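Local coordinates for protein N-acylethanolamine-hydrolyzing acid amidase subunit beta (PDB 6DY3) that probably hydrolyses bioactive fatty acid amides such as N-palmitoylethanolamine to ethanolamine and free fatty acids, as the beta subunit of a self-cleaved lysosomal amidase, at residues 22-27 and 206-211; 29-34 and 47-52; 81-86 and 118-123. All blocks are in the same frame, centred on the assembly; numbering follows the deposited sequence.

Interaction 1 (22-27 and 206-211). With NAG (2-acetamido-2-deoxy-beta-D-glucopyranose), chain I.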
loop_
_atom_site.group_PDB
_atom_site.type_symbol
_atom_site.label_atom_id
_atom_site.label_comp_id
_atom_site.label_asym_id
_atom_site.label_seq_id
_atom_site.Cartn_x
_atom_site.Cartn_y
_atom_site.Cartn_z
ATOM N N ASP B 22 -12.620 4.423 1.095
ATOM C CA ASP B 22 -13.980 4.897 1.341
ATOM C C ASP B 22 -13.982 6.173 2.169
ATOM O O ASP B 22 -14.824 7.054 1.965
ATOM C CB ASP B 22 -14.790 3.815 2.046
ATOM C CG ASP B 22 -16.272 4.031 1.909
ATOM O OD1 ASP B 22 -16.872 4.655 2.814
ATOM O OD2 ASP B 22 -16.834 3.585 0.887
ATOM N N MET B 23 -13.044 6.289 3.103
ATOM C CA MET B 23 -12.921 7.467 3.960
ATOM C C MET B 23 -12.020 8.501 3.282
ATOM O O MET B 23 -10.990 8.925 3.800
ATOM C CB MET B 23 -12.377 7.045 5.318
ATOM C CG MET B 23 -12.627 7.996 6.449
ATOM S SD MET B 23 -11.929 7.294 7.959
ATOM C CE MET B 23 -10.188 7.654 7.740
ATOM N N THR B 24 -12.474 8.932 2.103
ATOM C CA THR B 24 -11.592 9.560 1.123
ATOM C C THR B 24 -11.019 10.882 1.632
ATOM O O THR B 24 -9.798 11.051 1.727
ATOM C CB THR B 24 -12.364 9.781 -0.179
ATOM O OG1 THR B 24 -13.136 8.612 -0.488
ATOM C CG2 THR B 24 -11.408 10.059 -1.315
ATOM N N GLU B 25 -11.891 11.844 1.945
ATOM C CA GLU B 25 -11.434 13.212 2.178
ATOM C C GLU B 25 -10.645 13.334 3.481
ATOM O O GLU B 25 -9.704 14.130 3.567
ATOM C CB GLU B 25 -12.633 14.159 2.177
ATOM C CG GLU B 25 -13.415 14.153 0.868
ATOM C CD GLU B 25 -12.575 14.540 -0.342
ATOM O OE1 GLU B 25 -11.965 15.630 -0.329
ATOM O OE2 GLU B 25 -12.524 13.748 -1.310
ATOM N N LEU B 26 -11.016 12.577 4.513
ATOM C CA LEU B 26 -10.257 12.647 5.761
ATOM C C LEU B 26 -8.841 12.124 5.577
ATOM O O LEU B 26 -7.897 12.647 6.184
ATOM C CB LEU B 26 -10.968 11.873 6.868
ATOM C CG LEU B 26 -12.255 12.482 7.426
ATOM C CD1 LEU B 26 -12.819 11.604 8.537
ATOM C CD2 LEU B 26 -12.023 13.898 7.940
ATOM N N LEU B 27 -8.665 11.102 4.740
ATOM C CA LEU B 27 -7.346 10.502 4.579
ATOM C C LEU B 27 -6.411 11.395 3.780
ATOM O O LEU B 27 -5.193 11.327 3.968
ATOM C CB LEU B 27 -7.460 9.138 3.899
ATOM C CG LEU B 27 -6.369 8.150 4.323
ATOM C CD1 LEU B 27 -6.640 7.648 5.742
ATOM C CD2 LEU B 27 -6.235 6.988 3.343
ATOM N N ASN B 206 -11.457 8.151 -9.575
ATOM C CA ASN B 206 -12.876 8.185 -9.247
ATOM C C ASN B 206 -13.067 8.943 -7.937
ATOM O O ASN B 206 -12.119 9.490 -7.368
ATOM C CB ASN B 206 -13.447 6.770 -9.173
ATOM C CG ASN B 206 -12.694 5.902 -8.212
ATOM O OD1 ASN B 206 -12.816 6.071 -6.998
ATOM N ND2 ASN B 206 -11.900 4.965 -8.740
ATOM N N ASN B 207 -14.316 8.984 -7.465
ATOM C CA ASN B 207 -14.646 9.781 -6.285
ATOM C C ASN B 207 -13.915 9.298 -5.036
ATOM O O ASN B 207 -13.710 10.080 -4.100
ATOM C CB ASN B 207 -16.156 9.756 -6.043
ATOM C CG ASN B 207 -16.927 10.532 -7.088
ATOM O OD1 ASN B 207 -16.434 11.523 -7.629
ATOM N ND2 ASN B 207 -18.148 10.086 -7.381
ATOM N N LEU B 208 -13.541 8.021 -4.982
ATOM C CA LEU B 208 -12.875 7.474 -3.807
ATOM C C LEU B 208 -11.358 7.521 -3.899
ATOM O O LEU B 208 -10.685 7.160 -2.931
ATOM C CB LEU B 208 -13.323 6.027 -3.576
ATOM C CG LEU B 208 -14.831 5.840 -3.411
ATOM C CD1 LEU B 208 -15.142 4.395 -3.123
ATOM C CD2 LEU B 208 -15.382 6.733 -2.312
ATOM N N THR B 209 -10.799 7.968 -5.020
ATOM C CA THR B 209 -9.353 7.959 -5.184
ATOM C C THR B 209 -8.718 8.994 -4.260
ATOM O O THR B 209 -9.030 10.186 -4.344
ATOM C CB THR B 209 -8.981 8.227 -6.639
ATOM O OG1 THR B 209 -9.693 7.325 -7.493
ATOM C CG2 THR B 209 -7.488 8.033 -6.846
ATOM N N VAL B 210 -7.841 8.529 -3.366
ATOM C CA VAL B 210 -7.136 9.429 -2.457
ATOM C C VAL B 210 -5.924 10.041 -3.144
ATOM O O VAL B 210 -5.768 11.267 -3.196
ATOM C CB VAL B 210 -6.734 8.689 -1.167
ATOM C CG1 VAL B 210 -5.834 9.568 -0.289
ATOM C CG2 VAL B 210 -7.967 8.274 -0.402
ATOM N N PHE B 211 -5.036 9.195 -3.663
ATOM C CA PHE B 211 -3.856 9.678 -4.360
ATOM C C PHE B 211 -3.559 8.803 -5.565
ATOM O O PHE B 211 -4.009 7.661 -5.667
ATOM C CB PHE B 211 -2.619 9.735 -3.448
ATOM C CG PHE B 211 -2.154 8.392 -2.939
ATOM C CD1 PHE B 211 -1.462 7.518 -3.760
ATOM C CD2 PHE B 211 -2.349 8.041 -1.617
ATOM C CE1 PHE B 211 -1.025 6.305 -3.286
ATOM C CE2 PHE B 211 -1.902 6.827 -1.135
ATOM C CZ PHE B 211 -1.239 5.961 -1.968
HETATM C C1 NAG I . -9.303 18.083 5.469
HETATM C C2 NAG I . -10.589 17.461 4.885
HETATM C C3 NAG I . -11.706 18.507 4.776
HETATM C C4 NAG I . -11.861 19.292 6.073
HETATM C C5 NAG I . -10.511 19.845 6.511
HETATM C C6 NAG I . -10.535 20.567 7.840
HETATM C C7 NAG I . -9.777 17.547 2.572
HETATM C C8 NAG I . -9.595 16.790 1.294
HETATM N N2 NAG I . -10.329 16.868 3.583
HETATM O O3 NAG I . -12.926 17.839 4.472
HETATM O O4 NAG I . -12.779 20.367 5.893
HETATM O O5 NAG I . -9.601 18.754 6.668
HETATM O O6 NAG I . -11.782 20.433 8.513
HETATM O O7 NAG I . -9.457 18.725 2.680
HETATM O O HOH W 1 -14.106 12.576 -3.156
#
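In this Ntn-hydrolase beta subunit, a short helix packs against the start of strand 209-215. Met-23 is the N-cap of the helix. Asn-206 to Thr-209 form a type I turn that leads into the strand, and an Asx turn within it has Leu-208 N on a lone pair of Asn-206 OD1. Thr-24 carries the contact, and its CB points toward the turn. OG1 lies beside the backbone N, anti to the carbonyl carbon (chi1 -44°). Thr-24 OG1 meets Leu-208 CD2 at 3.4 Å, while its hydrogen bond goes to Tyr-21 O. The other branch, CG2, is anti to the backbone N. Thr-24 CG2 touches Leu-208 O at 3.4 Å and Asn-207 O at 3.6 Å, and it also reaches Val-210 CG2 at 4.0 Å. The two side chains of Thr-24 and Leu-208 cross at about a right angle. One turn further along the helix, Leu-27 CD2 meets the same Val-210 CG2. No direct hydrogen bond joins the segments. A water spans them, 2.7 Å from each of Glu-25 OE2 and Asn-207 O. The glycan is held at Glu-25 too: NAG N2 donates to Glu-25 O at 2.8 Å.

Interaction 2 (29-34 and 47-52); sequences NITIHV and LTFALY. With NAG (2-acetamido-2-deoxy-beta-D-glucopyranose), chain I.
Strands 31-34 and 47-49 run antiparallel with a strong twist. Their axes approach to 4.8 Å, and their directions differ by 135°. Ile-32 and Thr-48 are the hydrogen-bonded pair. Ile-32 N donates to Thr-48 O at 3.0 Å, and Thr-48 N returns a bond to Ile-32 O; both are nearly straight, at 167°. Thr-31 with Phe-49 and His-33 with Leu-47 are the flanking non-hydrogen-bonded pairs. Past the ladder, Ala-50 N donates to a lone pair of Ile-30 O at 3.1 Å. The same oxygen receives a CA-H...O contact from Phe-49. A type II turn then carries the chain from Phe-49 to Tyr-52.

Ile-32 and Thr-48 lie side by side on one face. Ile-32 CG1 sits in the crowded position between backbone N and carbonyl carbon (chi1 60°), and meets Thr-48 CG2 at 3.9 Å. Val-34 CG2 comes to the same methyl obliquely. On the other face Thr-31 OG1 lies at the edge of the Phe-49 ring, 3.5 Å from CD2; its hydrogen bond goes to Leu-27 O. Leu-47 CD2 reaches the edge of the His-33 ring and touches its CB at 4.0 Å. Ile-30 crosses Phe-49 at about a right angle, with CD1 3.9 Å from Phe-49 CB.

Asn-29 carries the N-linked glycan through ND2. The pairing is that of a beta hairpin, 31-38 with 41-49, and 31-38 is the outermost strand of its sheet within this chain. Ile-32 to Val-34 also pair in parallel with a strand of the alpha subunit, so the sheet continues across the interface.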
loop_
_atom_site.group_PDB
_atom_site.type_symbol
_atom_site.label_atom_id
_atom_site.label_comp_id
_atom_site.label_asym_id
_atom_site.label_seq_id
_atom_site.Cartn_x
_atom_site.Cartn_y
_atom_site.Cartn_z
ATOM N N ASN B 29 -5.866 14.518 4.017
ATOM C CA ASN B 29 -5.190 15.468 4.890
ATOM C C ASN B 29 -4.000 14.874 5.630
ATOM O O ASN B 29 -3.231 15.635 6.224
ATOM C CB ASN B 29 -6.176 16.025 5.913
ATOM C CG ASN B 29 -7.116 17.066 5.330
ATOM O OD1 ASN B 29 -6.768 17.802 4.412
ATOM N ND2 ASN B 29 -8.317 17.125 5.875
ATOM N N ILE B 30 -3.824 13.552 5.619
ATOM C CA ILE B 30 -2.747 12.940 6.392
ATOM C C ILE B 30 -1.900 12.027 5.514
ATOM O O ILE B 30 -1.114 11.218 6.020
ATOM C CB ILE B 30 -3.307 12.177 7.610
ATOM C CG1 ILE B 30 -4.256 11.061 7.167
ATOM C CG2 ILE B 30 -4.027 13.147 8.539
ATOM C CD1 ILE B 30 -4.630 10.103 8.274
ATOM N N THR B 31 -2.037 12.159 4.198
ATOM C CA THR B 31 -1.200 11.399 3.278
ATOM C C THR B 31 0.183 12.035 3.204
ATOM O O THR B 31 0.312 13.241 2.969
ATOM C CB THR B 31 -1.835 11.346 1.886
ATOM O OG1 THR B 31 -3.113 10.705 1.962
ATOM C CG2 THR B 31 -0.955 10.564 0.914
ATOM N N ILE B 32 1.220 11.220 3.401
ATOM C CA ILE B 32 2.593 11.708 3.460
ATOM C C ILE B 32 3.505 10.777 2.670
ATOM O O ILE B 32 3.206 9.595 2.471
ATOM C CB ILE B 32 3.080 11.839 4.924
ATOM C CG1 ILE B 32 3.021 10.479 5.626
ATOM C CG2 ILE B 32 2.251 12.879 5.675
ATOM C CD1 ILE B 32 3.638 10.465 7.006
ATOM N N HIS B 33 4.613 11.330 2.194
ATOM C CA HIS B 33 5.694 10.557 1.604
ATOM C C HIS B 33 6.851 10.513 2.593
ATOM O O HIS B 33 7.172 11.519 3.230
ATOM C CB HIS B 33 6.149 11.164 0.270
ATOM C CG HIS B 33 7.309 10.451 -0.349
ATOM N ND1 HIS B 33 8.610 10.685 0.033
ATOM C CD2 HIS B 33 7.366 9.506 -1.318
ATOM C CE1 HIS B 33 9.422 9.918 -0.672
ATOM N NE2 HIS B 33 8.692 9.190 -1.498
ATOM N N VAL B 34 7.460 9.341 2.738
ATOM C CA VAL B 34 8.456 9.101 3.774
ATOM C C VAL B 34 9.705 8.499 3.148
ATOM O O VAL B 34 9.620 7.600 2.304
ATOM C CB VAL B 34 7.906 8.176 4.878
ATOM C CG1 VAL B 34 9.025 7.721 5.797
ATOM C CG2 VAL B 34 6.817 8.893 5.669
ATOM N N LEU B 47 4.729 5.594 0.765
ATOM C CA LEU B 47 3.586 6.430 1.085
ATOM C C LEU B 47 2.865 5.814 2.276
ATOM O O LEU B 47 2.807 4.589 2.417
ATOM C CB LEU B 47 2.645 6.551 -0.112
ATOM C CG LEU B 47 3.145 7.400 -1.286
ATOM C CD1 LEU B 47 2.299 7.157 -2.532
ATOM C CD2 LEU B 47 3.133 8.874 -0.927
ATOM N N THR B 48 2.388 6.661 3.173
ATOM C CA THR B 48 1.619 6.176 4.305
ATOM C C THR B 48 0.785 7.338 4.825
ATOM O O THR B 48 0.672 8.384 4.174
ATOM C CB THR B 48 2.531 5.570 5.382
ATOM O OG1 THR B 48 1.725 4.967 6.403
ATOM C CG2 THR B 48 3.440 6.634 6.005
ATOM N N PHE B 49 0.220 7.167 6.013
ATOM C CA PHE B 49 -0.665 8.164 6.587
ATOM C C PHE B 49 -0.324 8.333 8.058
ATOM O O PHE B 49 0.144 7.400 8.711
ATOM C CB PHE B 49 -2.125 7.751 6.400
ATOM C CG PHE B 49 -2.395 7.106 5.067
ATOM C CD1 PHE B 49 -2.199 5.744 4.888
ATOM C CD2 PHE B 49 -2.826 7.861 3.990
ATOM C CE1 PHE B 49 -2.436 5.146 3.668
ATOM C CE2 PHE B 49 -3.069 7.265 2.760
ATOM C CZ PHE B 49 -2.872 5.905 2.602
ATOM N N ALA B 50 -0.546 9.540 8.570
ATOM C CA ALA B 50 -0.295 9.798 9.981
ATOM C C ALA B 50 -1.031 8.774 10.832
ATOM O O ALA B 50 -2.222 8.530 10.629
ATOM C CB ALA B 50 -0.742 11.215 10.340
ATOM N N LEU B 51 -0.304 8.185 11.789
ATOM C CA LEU B 51 -0.769 7.113 12.673
ATOM C C LEU B 51 -0.415 5.728 12.143
ATOM O O LEU B 51 -0.405 4.758 12.907
ATOM C CB LEU B 51 -2.280 7.168 12.931
ATOM C CG LEU B 51 -2.809 8.385 13.693
ATOM C CD1 LEU B 51 -4.327 8.321 13.789
ATOM C CD2 LEU B 51 -2.189 8.484 15.082
ATOM N N TYR B 52 -0.112 5.620 10.854
ATOM C CA TYR B 52 0.249 4.351 10.232
ATOM C C TYR B 52 1.743 4.341 9.938
ATOM O O TYR B 52 2.224 5.151 9.139
ATOM C CB TYR B 52 -0.545 4.133 8.946
ATOM C CG TYR B 52 -2.040 4.021 9.159
ATOM C CD1 TYR B 52 -2.838 5.153 9.194
ATOM C CD2 TYR B 52 -2.648 2.789 9.328
ATOM C CE1 TYR B 52 -4.195 5.061 9.392
ATOM C CE2 TYR B 52 -4.003 2.689 9.524
ATOM C CZ TYR B 52 -4.774 3.825 9.557
ATOM O OH TYR B 52 -6.134 3.733 9.756
HETATM C C1 NAG I . -9.303 18.083 5.469
HETATM C C2 NAG I . -10.589 17.461 4.885
HETATM C C3 NAG I . -11.706 18.507 4.776
HETATM C C4 NAG I . -11.861 19.292 6.073
HETATM C C5 NAG I . -10.511 19.845 6.511
HETATM C C6 NAG I . -10.535 20.567 7.840
HETATM C C7 NAG I . -9.777 17.547 2.572
HETATM C C8 NAG I . -9.595 16.790 1.294
HETATM N N2 NAG I . -10.329 16.868 3.583
HETATM O O3 NAG I . -12.926 17.839 4.472
HETATM O O4 NAG I . -12.779 20.367 5.893
HETATM O O5 NAG I . -9.601 18.754 6.668
HETATM O O6 NAG I . -11.782 20.433 8.513
HETATM O O7 NAG I . -9.457 18.725 2.680
#

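Interaction 3 (81-86 and 118-123)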
loop_
_atom_site.group_PDB
_atom_site.type_symbol
_atom_site.label_atom_id
_atom_site.label_comp_id
_atom_site.label_asym_id
_atom_site.label_seq_id
_atom_site.Cartn_x
_atom_site.Cartn_y
_atom_site.Cartn_z
ATOM N N LEU B 81 -13.980 -14.236 10.432
ATOM C CA LEU B 81 -13.094 -14.672 11.505
ATOM C C LEU B 81 -11.732 -15.059 10.956
ATOM O O LEU B 81 -10.697 -14.714 11.544
ATOM C CB LEU B 81 -13.700 -15.856 12.250
ATOM C CG LEU B 81 -14.892 -15.550 13.150
ATOM C CD1 LEU B 81 -15.222 -16.798 13.930
ATOM C CD2 LEU B 81 -14.644 -14.380 14.081
ATOM N N MET B 82 -11.712 -15.793 9.842
ATOM C CA MET B 82 -10.449 -16.174 9.228
ATOM C C MET B 82 -9.721 -14.964 8.647
ATOM O O MET B 82 -8.485 -14.935 8.643
ATOM C CB MET B 82 -10.703 -17.226 8.136
ATOM C CG MET B 82 -9.471 -17.929 7.620
ATOM S SD MET B 82 -8.550 -18.761 8.925
ATOM C CE MET B 82 -7.134 -19.378 8.004
ATOM N N GLU B 83 -10.455 -13.961 8.156
ATOM C CA GLU B 83 -9.819 -12.733 7.682
ATOM C C GLU B 83 -9.126 -12.008 8.828
ATOM O O GLU B 83 -7.955 -11.627 8.725
ATOM C CB GLU B 83 -10.857 -11.813 7.024
ATOM C CG GLU B 83 -11.529 -12.384 5.766
ATOM C CD GLU B 83 -10.758 -12.109 4.477
ATOM O OE1 GLU B 83 -9.670 -11.491 4.533
ATOM O OE2 GLU B 83 -11.246 -12.511 3.395
ATOM N N PHE B 84 -9.845 -11.798 9.932
ATOM C CA PHE B 84 -9.244 -11.155 11.097
ATOM C C PHE B 84 -8.092 -11.980 11.652
ATOM O O PHE B 84 -7.102 -11.423 12.137
ATOM C CB PHE B 84 -10.304 -10.934 12.174
ATOM C CG PHE B 84 -11.098 -9.671 11.999
ATOM C CD1 PHE B 84 -11.333 -8.830 13.079
ATOM C CD2 PHE B 84 -11.612 -9.324 10.759
ATOM C CE1 PHE B 84 -12.067 -7.664 12.925
ATOM C CE2 PHE B 84 -12.347 -8.156 10.595
ATOM C CZ PHE B 84 -12.574 -7.325 11.680
ATOM N N TYR B 85 -8.204 -13.308 11.596
ATOM C CA TYR B 85 -7.167 -14.167 12.156
ATOM C C TYR B 85 -5.838 -13.975 11.432
ATOM O O TYR B 85 -4.792 -13.803 12.067
ATOM C CB TYR B 85 -7.611 -15.627 12.089
ATOM C CG TYR B 85 -6.552 -16.621 12.510
ATOM C CD1 TYR B 85 -6.197 -16.764 13.844
ATOM C CD2 TYR B 85 -5.918 -17.430 11.574
ATOM C CE1 TYR B 85 -5.235 -17.677 14.239
ATOM C CE2 TYR B 85 -4.954 -18.347 11.957
ATOM C CZ TYR B 85 -4.616 -18.467 13.291
ATOM O OH TYR B 85 -3.657 -19.378 13.680
ATOM N N THR B 86 -5.858 -14.003 10.098
ATOM C CA THR B 86 -4.614 -13.869 9.350
ATOM C C THR B 86 -4.060 -12.451 9.436
ATOM O O THR B 86 -2.839 -12.263 9.437
ATOM C CB THR B 86 -4.833 -14.256 7.889
ATOM O OG1 THR B 86 -5.734 -13.325 7.281
ATOM C CG2 THR B 86 -5.427 -15.650 7.789
ATOM N N LEU B 118 0.579 -18.141 6.352
ATOM C CA LEU B 118 -0.643 -17.365 6.522
ATOM C C LEU B 118 -0.403 -15.916 6.124
ATOM O O LEU B 118 0.495 -15.251 6.649
ATOM C CB LEU B 118 -1.139 -17.448 7.968
ATOM C CG LEU B 118 -1.936 -18.695 8.362
ATOM C CD1 LEU B 118 -2.272 -18.640 9.837
ATOM C CD2 LEU B 118 -3.211 -18.851 7.538
ATOM N N PHE B 119 -1.207 -15.430 5.183
ATOM C CA PHE B 119 -1.126 -14.042 4.765
ATOM C C PHE B 119 -2.498 -13.604 4.284
ATOM O O PHE B 119 -3.208 -14.370 3.626
ATOM C CB PHE B 119 -0.083 -13.842 3.666
ATOM C CG PHE B 119 0.368 -12.426 3.525
ATOM C CD1 PHE B 119 1.375 -11.926 4.334
ATOM C CD2 PHE B 119 -0.221 -11.588 2.591
ATOM C CE1 PHE B 119 1.791 -10.612 4.211
ATOM C CE2 PHE B 119 0.186 -10.268 2.459
ATOM C CZ PHE B 119 1.191 -9.777 3.267
ATOM N N SER B 120 -2.869 -12.382 4.633
ATOM C CA SER B 120 -4.188 -11.886 4.290
ATOM C C SER B 120 -4.348 -11.881 2.770
ATOM O O SER B 120 -3.418 -11.473 2.057
ATOM C CB SER B 120 -4.382 -10.480 4.854
ATOM O OG SER B 120 -5.726 -10.052 4.722
ATOM N N PRO B 121 -5.478 -12.348 2.236
ATOM C CA PRO B 121 -5.647 -12.344 0.777
ATOM C C PRO B 121 -5.478 -10.940 0.219
ATOM O O PRO B 121 -6.006 -9.966 0.757
ATOM C CB PRO B 121 -7.071 -12.876 0.583
ATOM C CG PRO B 121 -7.341 -13.676 1.799
ATOM C CD PRO B 121 -6.628 -12.969 2.911
ATOM N N SER B 122 -4.718 -10.840 -0.862
ATOM C CA SER B 122 -4.350 -9.543 -1.406
ATOM C C SER B 122 -3.626 -9.776 -2.725
ATOM O O SER B 122 -3.329 -10.912 -3.104
ATOM C CB SER B 122 -3.473 -8.762 -0.424
ATOM O OG SER B 122 -2.355 -9.538 -0.038
ATOM N N TYR B 123 -3.352 -8.680 -3.421
ATOM C CA TYR B 123 -2.498 -8.684 -4.598
ATOM C C TYR B 123 -1.280 -7.832 -4.291
ATOM O O TYR B 123 -1.414 -6.647 -3.972
ATOM C CB TYR B 123 -3.223 -8.131 -5.820
ATOM C CG TYR B 123 -4.384 -8.967 -6.302
ATOM C CD1 TYR B 123 -4.174 -10.200 -6.910
ATOM C CD2 TYR B 123 -5.692 -8.508 -6.182
ATOM C CE1 TYR B 123 -5.233 -10.957 -7.367
ATOM C CE2 TYR B 123 -6.756 -9.260 -6.639
ATOM C CZ TYR B 123 -6.520 -10.482 -7.229
ATOM O OH TYR B 123 -7.580 -11.229 -7.685
HETATM O O HOH W 2 -7.541 -11.376 5.699
HETATM O O HOH W 3 -1.651 -11.406 7.117
#
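Apolar contacts gather around Leu-118, whose CB points toward the helix. Its CG is anti to the carbonyl carbon (chi1 -81°), and the two methyls part to different partners. Leu-118 CD1 comes to the Tyr-85 ring, 3.4 Å from Tyr-85 CE2, in an oblique approach. Leu-118 CD2 meets Thr-86 CG2 at 3.9 Å and Met-82 CE at 4.0 Å. Leu-118 crosses each of these three side chains at about a right angle. Met-82 gets there by a bend at chi2 (58°), which brings its methyl to the leucine.

Polar side-chain atoms rest on carbon further along the loop, in van der Waals contact. Thr-86 OG1 is in the crowded position between backbone N and carbonyl carbon. Thr-86 OG1 rests 3.7 Å from Ser-120 CA. The Pro-121 ring lies beside the Glu-83 carboxylate, with Pro-121 CD 3.8 Å from Glu-83 OE1.

Polar contacts between the segments pass through two waters. One donates to Glu-83 OE1 and to Glu-83 O, and accepts from Ser-120 OG. The other donates to Thr-86 O at 2.7 Å and accepts from Ser-120 N at 2.9 Å. It thus joins a backbone carbonyl of the helix to a backbone N-H of the loop, and it lies above one face of the Phe-119 ring, offset toward the rim. Ser-120 OG also bonds Lys-87 NZ, which makes a weak, long ion pair with Glu-83. Within the loop, Ser-122 OG donates to Ser-120 O from above the carbonyl plane.

The contact joins helix 76-89 to the loop that enters strand 122-127. Val-92 of helix 92-102 touches Phe-119 and Ser-120. Trp-142 packs on Met-82, Glu-83 and Pro-121, and Phe-84 of the helix packs on Val-59 of the alpha subunit.

How the interactions relate
From the N terminus, the chain reaches 22-27 after its first two strands. Interaction 1 pairs this part with 206-211, closing a loop of 178 intervening residues that holds both other contacts. Interaction 2 follows at once and closes only 12 residues, a hairpin. Interaction 3 comes later in series and closes 31 residues, largely helical. Interactions 1 and 2 touch: Leu-27 CD2 packs on Phe-49 CE2 at 3.2 Å, and Phe-211 packs on Leu-47 and Thr-31. Here the sheet holding 209-215 packs on the sheet holding 31-38 and 41-49. Interaction 3 lies about 24 Å from both, centre to centre, where helix 76-89 meets the loop entering strand 122-127 of that second sheet.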